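Local atomic coordinates of tonb-dependent siderophore receptor (PDB entry 5FR8), a protein that probably binds iron-chelating siderophores, perhaps including ferric enterobactin, at the outer membrane to begin iron uptake in Acinetobacter baumannii. Residues A[541-553]-A[563-575]. Residues are numbered along the deposited sequence; the frame is centred on the assembly and turned at random.
Sequences VAGTHVVGTVDGS and TNTKWNILRWENT
Val550 and Trp567 face each other as an antiparallel hydrogen-bonded pair, with Trp567 N 2.9 Å from Val550 O. Trp567 O takes two donors. Thr549 OG1 donates to Trp567 O at 2.7 Å, from above the carbonyl plane, while Val550 N reaches the same oxygen in that plane. The hydroxyl lies there because OG1 is anti to the backbone N of Thr549 (chi1 -175°). Gly552 and Thr565 form the next hydrogen-bonded pair. Beyond them Ser553 OG donates to Asn564 OD1 at 2.8 Å, from above the amide plane.

The other end is less regular. Val547 N donates to Ile569 O, and Ile569 N to Gly548 O. Around Thr544 and His545 the chain leaves the ladder, although Gly543 CA and Val546 CA still make CA-H...O contacts to Arg571 O and Ile569 O. Pairing resumes where Val541 and Glu573 exchange two backbone bonds. Within 563-575, Arg571 NE makes a salt bridge to Glu573 OE2 (2.9 Å). The carboxylate lies at the edge of the guanidinium, near its plane, but is itself met from above its plane. Val547 CG1 packs on the aliphatic part of this arginine, 3.6 Å from Arg571 CG.

Val547 CG2 also meets Ile569 CG2 at 3.6 Å, the two side chains crossing at about a right angle. Ile569 CD1 reaches past Gly548 to the CB of Val550. Leu570 CD2 turns in against the bend, touching His545 O and Val546 CG1. Trp572 CE3 lies 3.4 Å from Val541 C.

Residues 548-553 and 564-571 make a beta hairpin that prolongs barrel strands 525-541 and 564-591 beyond the barrel wall, consistent with the long extracellular loops of TonB-dependent receptors. Strand 498-501 runs parallel along 564-591, and Leu499 bonds to the backbone of Asn568 and Leu570. Helix 396-400 covers Val550 and Ile569, and its Tyr396 meets Trp567 edge-to-face.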
loop_
_atom_site.group_PDB
_atom_site.type_symbol
_atom_site.label_atom_id
_atom_site.label_comp_id
_atom_site.label_asym_id
_atom_site.label_seq_id
_atom_site.Cartn_x
_atom_site.Cartn_y
_atom_site.Cartn_z
ATOM N N VAL A 541 -6.765 -1.433 -16.815
ATOM C CA VAL A 541 -7.433 -0.145 -16.632
ATOM C C VAL A 541 -8.704 -0.028 -17.480
ATOM O O VAL A 541 -8.917 -0.816 -18.420
ATOM C CB VAL A 541 -6.541 1.043 -17.048
ATOM C CG1 VAL A 541 -5.298 1.130 -16.199
ATOM C CG2 VAL A 541 -6.203 0.989 -18.538
ATOM N N ALA A 542 -9.519 0.987 -17.164
ATOM C CA ALA A 542 -10.749 1.270 -17.915
ATOM C C ALA A 542 -10.476 1.357 -19.400
ATOM O O ALA A 542 -9.704 2.185 -19.847
ATOM C CB ALA A 542 -11.406 2.556 -17.439
ATOM N N GLY A 543 -11.129 0.487 -20.149
ATOM C CA GLY A 543 -10.902 0.348 -21.577
ATOM C C GLY A 543 -11.470 1.490 -22.405
ATOM O O GLY A 543 -12.254 2.314 -21.914
ATOM N N THR A 544 -11.054 1.515 -23.675
ATOM C CA THR A 544 -11.359 2.602 -24.591
ATOM C C THR A 544 -11.897 2.113 -25.917
ATOM O O THR A 544 -12.104 2.901 -26.838
ATOM C CB THR A 544 -10.113 3.442 -24.893
ATOM O OG1 THR A 544 -9.136 2.626 -25.555
ATOM C CG2 THR A 544 -9.546 4.021 -23.611
ATOM N N HIS A 545 -12.131 0.818 -26.034
ATOM C CA HIS A 545 -12.707 0.303 -27.250
ATOM C C HIS A 545 -14.094 -0.282 -26.929
ATOM O O HIS A 545 -14.304 -0.922 -25.896
ATOM C CB HIS A 545 -11.719 -0.677 -27.897
ATOM C CG HIS A 545 -10.428 -0.020 -28.352
ATOM N ND1 HIS A 545 -9.177 -0.529 -28.062
ATOM C CD2 HIS A 545 -10.202 1.112 -29.074
ATOM C CE1 HIS A 545 -8.243 0.247 -28.590
ATOM N NE2 HIS A 545 -8.839 1.251 -29.210
ATOM N N VAL A 546 -15.053 0.011 -27.793
ATOM C CA VAL A 546 -16.421 -0.465 -27.615
ATOM C C VAL A 546 -16.532 -1.891 -28.132
ATOM O O VAL A 546 -16.476 -2.134 -29.334
ATOM C CB VAL A 546 -17.446 0.447 -28.327
ATOM C CG1 VAL A 546 -17.442 1.810 -27.677
ATOM C CG2 VAL A 546 -17.131 0.595 -29.808
ATOM N N VAL A 547 -16.679 -2.833 -27.213
ATOM C CA VAL A 547 -16.817 -4.253 -27.568
ATOM C C VAL A 547 -18.202 -4.626 -28.131
ATOM O O VAL A 547 -18.385 -5.731 -28.654
ATOM C CB VAL A 547 -16.538 -5.153 -26.353
ATOM C CG1 VAL A 547 -15.137 -4.904 -25.821
ATOM C CG2 VAL A 547 -17.582 -4.930 -25.262
ATOM N N GLY A 548 -19.173 -3.718 -27.998
ATOM C CA GLY A 548 -20.506 -3.935 -28.541
ATOM C C GLY A 548 -21.486 -2.980 -27.915
ATOM O O GLY A 548 -21.099 -2.074 -27.187
ATOM N N THR A 549 -22.767 -3.176 -28.177
ATOM C CA THR A 549 -23.767 -2.251 -27.676
ATOM C C THR A 549 -24.974 -2.991 -27.086
ATOM O O THR A 549 -25.195 -4.151 -27.416
ATOM C CB THR A 549 -24.197 -1.317 -28.803
ATOM O OG1 THR A 549 -25.099 -0.341 -28.286
ATOM C CG2 THR A 549 -24.863 -2.092 -29.932
ATOM N N VAL A 550 -25.731 -2.332 -26.199
ATOM C CA VAL A 550 -26.938 -2.938 -25.590
ATOM C C VAL A 550 -28.029 -1.910 -25.325
ATOM O O VAL A 550 -27.725 -0.765 -24.983
ATOM C CB VAL A 550 -26.627 -3.636 -24.241
ATOM C CG1 VAL A 550 -26.161 -2.635 -23.188
ATOM C CG2 VAL A 550 -27.845 -4.392 -23.730
ATOM N N ASP A 551 -29.294 -2.329 -25.458
ATOM C CA ASP A 551 -30.454 -1.457 -25.210
ATOM C C ASP A 551 -31.064 -1.690 -23.844
ATOM O O ASP A 551 -31.555 -2.777 -23.550
ATOM C CB ASP A 551 -31.536 -1.664 -26.264
ATOM C CG ASP A 551 -31.296 -0.844 -27.501
ATOM O OD1 ASP A 551 -30.905 0.345 -27.368
ATOM O OD2 ASP A 551 -31.494 -1.398 -28.604
ATOM N N GLY A 552 -31.051 -0.645 -23.025
ATOM C CA GLY A 552 -31.424 -0.751 -21.627
ATOM C C GLY A 552 -32.663 0.055 -21.296
ATOM O O GLY A 552 -32.725 1.270 -21.483
ATOM N N SER A 553 -33.659 -0.635 -20.775
ATOM C CA SER A 553 -34.883 0.023 -20.401
ATOM C C SER A 553 -34.740 0.605 -19.005
ATOM O O SER A 553 -34.146 -0.010 -18.118
ATOM C CB SER A 553 -36.042 -0.958 -20.473
ATOM O OG SER A 553 -36.038 -1.581 -21.744
ATOM N N THR A 563 -38.114 3.958 -20.998
ATOM C CA THR A 563 -37.263 4.588 -22.017
ATOM C C THR A 563 -36.024 3.744 -22.263
ATOM O O THR A 563 -35.335 3.330 -21.318
ATOM C CB THR A 563 -36.832 6.016 -21.640
ATOM O OG1 THR A 563 -36.321 6.017 -20.307
ATOM C CG2 THR A 563 -38.001 6.976 -21.728
ATOM N N ASN A 564 -35.753 3.476 -23.534
ATOM C CA ASN A 564 -34.635 2.632 -23.888
ATOM C C ASN A 564 -33.456 3.463 -24.312
ATOM O O ASN A 564 -33.612 4.486 -24.954
ATOM C CB ASN A 564 -35.033 1.664 -24.984
ATOM C CG ASN A 564 -36.120 0.715 -24.531
ATOM O OD1 ASN A 564 -36.431 0.636 -23.341
ATOM N ND2 ASN A 564 -36.698 -0.016 -25.473
ATOM N N THR A 565 -32.270 3.014 -23.931
ATOM C CA THR A 565 -31.077 3.780 -24.143
ATOM C C THR A 565 -30.022 2.873 -24.747
ATOM O O THR A 565 -29.730 1.817 -24.217
ATOM C CB THR A 565 -30.591 4.374 -22.818
ATOM O OG1 THR A 565 -31.696 5.010 -22.162
ATOM C CG2 THR A 565 -29.494 5.392 -23.058
ATOM N N LYS A 566 -29.475 3.288 -25.878
ATOM C CA LYS A 566 -28.402 2.564 -26.497
ATOM C C LYS A 566 -27.142 2.884 -25.705
ATOM O O LYS A 566 -26.764 4.041 -25.581
ATOM C CB LYS A 566 -28.267 3.006 -27.946
ATOM C CG LYS A 566 -27.709 1.944 -28.854
ATOM C CD LYS A 566 -27.892 2.399 -30.284
ATOM C CE LYS A 566 -27.173 1.482 -31.263
ATOM N NZ LYS A 566 -26.494 2.246 -32.350
ATOM N N TRP A 567 -26.527 1.858 -25.130
ATOM C CA TRP A 567 -25.303 2.043 -24.371
ATOM C C TRP A 567 -24.116 1.504 -25.167
ATOM O O TRP A 567 -24.213 0.461 -25.830
ATOM C CB TRP A 567 -25.375 1.318 -23.015
ATOM C CG TRP A 567 -26.316 1.943 -22.024
ATOM C CD1 TRP A 567 -27.610 1.606 -21.820
ATOM C CD2 TRP A 567 -26.028 3.008 -21.103
ATOM N NE1 TRP A 567 -28.154 2.392 -20.839
ATOM C CE2 TRP A 567 -27.201 3.266 -20.390
ATOM C CE3 TRP A 567 -24.893 3.763 -20.817
ATOM C CZ2 TRP A 567 -27.275 4.244 -19.405
ATOM C CZ3 TRP A 567 -24.971 4.740 -19.832
ATOM C CH2 TRP A 567 -26.146 4.971 -19.145
ATOM N N ASN A 568 -22.993 2.208 -25.073
ATOM C CA ASN A 568 -21.721 1.711 -25.572
ATOM C C ASN A 568 -21.084 0.879 -24.468
ATOM O O ASN A 568 -21.048 1.299 -23.303
ATOM C CB ASN A 568 -20.807 2.873 -25.979
ATOM C CG ASN A 568 -21.390 3.684 -27.116
ATOM O OD1 ASN A 568 -21.601 3.159 -28.197
ATOM N ND2 ASN A 568 -21.701 4.942 -26.866
ATOM N N ILE A 569 -20.618 -0.311 -24.817
ATOM C CA ILE A 569 -20.061 -1.200 -23.822
ATOM C C ILE A 569 -18.540 -1.186 -23.886
ATOM O O ILE A 569 -17.932 -1.657 -24.862
ATOM C CB ILE A 569 -20.526 -2.644 -24.032
ATOM C CG1 ILE A 569 -22.043 -2.741 -24.037
ATOM C CG2 ILE A 569 -19.936 -3.541 -22.964
ATOM C CD1 ILE A 569 -22.547 -4.069 -24.568
ATOM N N LEU A 570 -17.932 -0.668 -22.826
ATOM C CA LEU A 570 -16.491 -0.789 -22.618
ATOM C C LEU A 570 -16.241 -1.870 -21.587
ATOM O O LEU A 570 -17.121 -2.186 -20.792
ATOM C CB LEU A 570 -15.930 0.534 -22.090
ATOM C CG LEU A 570 -16.203 1.756 -22.970
ATOM C CD1 LEU A 570 -16.024 3.059 -22.195
ATOM C CD2 LEU A 570 -15.329 1.708 -24.220
ATOM N N ARG A 571 -15.041 -2.418 -21.564
ATOM C CA ARG A 571 -14.682 -3.314 -20.480
ATOM C C ARG A 571 -13.253 -3.082 -19.987
ATOM O O ARG A 571 -12.389 -2.638 -20.731
ATOM C CB ARG A 571 -14.870 -4.773 -20.921
ATOM C CG ARG A 571 -14.304 -5.074 -22.289
ATOM C CD ARG A 571 -14.214 -6.568 -22.570
ATOM N NE ARG A 571 -12.969 -6.891 -23.274
ATOM C CZ ARG A 571 -12.598 -8.115 -23.622
ATOM N NH1 ARG A 571 -13.374 -9.152 -23.339
ATOM N NH2 ARG A 571 -11.447 -8.299 -24.255
ATOM N N TRP A 572 -12.996 -3.406 -18.731
ATOM C CA TRP A 572 -11.644 -3.382 -18.238
ATOM C C TRP A 572 -10.737 -4.100 -19.254
ATOM O O TRP A 572 -11.127 -5.094 -19.861
ATOM C CB TRP A 572 -11.562 -4.006 -16.832
ATOM C CG TRP A 572 -12.258 -3.184 -15.731
ATOM C CD1 TRP A 572 -13.549 -3.316 -15.297
ATOM C CD2 TRP A 572 -11.685 -2.114 -14.953
ATOM N NE1 TRP A 572 -13.815 -2.394 -14.315
ATOM C CE2 TRP A 572 -12.687 -1.652 -14.078
ATOM C CE3 TRP A 572 -10.425 -1.511 -14.912
ATOM C CZ2 TRP A 572 -12.463 -0.637 -13.170
ATOM C CZ3 TRP A 572 -10.208 -0.499 -14.012
ATOM C CH2 TRP A 572 -11.220 -0.069 -13.154
ATOM N N GLU A 573 -9.524 -3.594 -19.438
ATOM C CA GLU A 573 -8.634 -4.137 -20.458
ATOM C C GLU A 573 -7.188 -3.886 -20.095
ATOM O O GLU A 573 -6.877 -2.870 -19.505
ATOM C CB GLU A 573 -8.971 -3.524 -21.809
ATOM C CG GLU A 573 -9.718 -4.486 -22.717
ATOM C CD GLU A 573 -10.835 -3.821 -23.506
ATOM O OE1 GLU A 573 -10.998 -2.578 -23.402
ATOM O OE2 GLU A 573 -11.559 -4.547 -24.235
ATOM N N ASN A 574 -6.305 -4.824 -20.404
ATOM C CA ASN A 574 -4.902 -4.594 -20.135
ATOM C C ASN A 574 -4.378 -3.726 -21.270
ATOM O O ASN A 574 -4.609 -4.071 -22.429
ATOM C CB ASN A 574 -4.027 -5.871 -20.059
ATOM C CG ASN A 574 -4.819 -7.171 -19.969
ATOM O OD1 ASN A 574 -4.901 -7.766 -18.920
ATOM N ND2 ASN A 574 -5.357 -7.636 -21.087
ATOM N N THR A 575 -3.693 -2.617 -20.932
ATOM C CA THR A 575 -3.125 -1.681 -21.899
ATOM C C THR A 575 -1.603 -1.917 -21.978
ATOM O O THR A 575 -0.964 -2.233 -20.948
ATOM C CB THR A 575 -3.434 -0.223 -21.488
ATOM O OG1 THR A 575 -3.030 0.683 -22.544
ATOM C CG2 THR A 575 -2.734 0.135 -20.160
#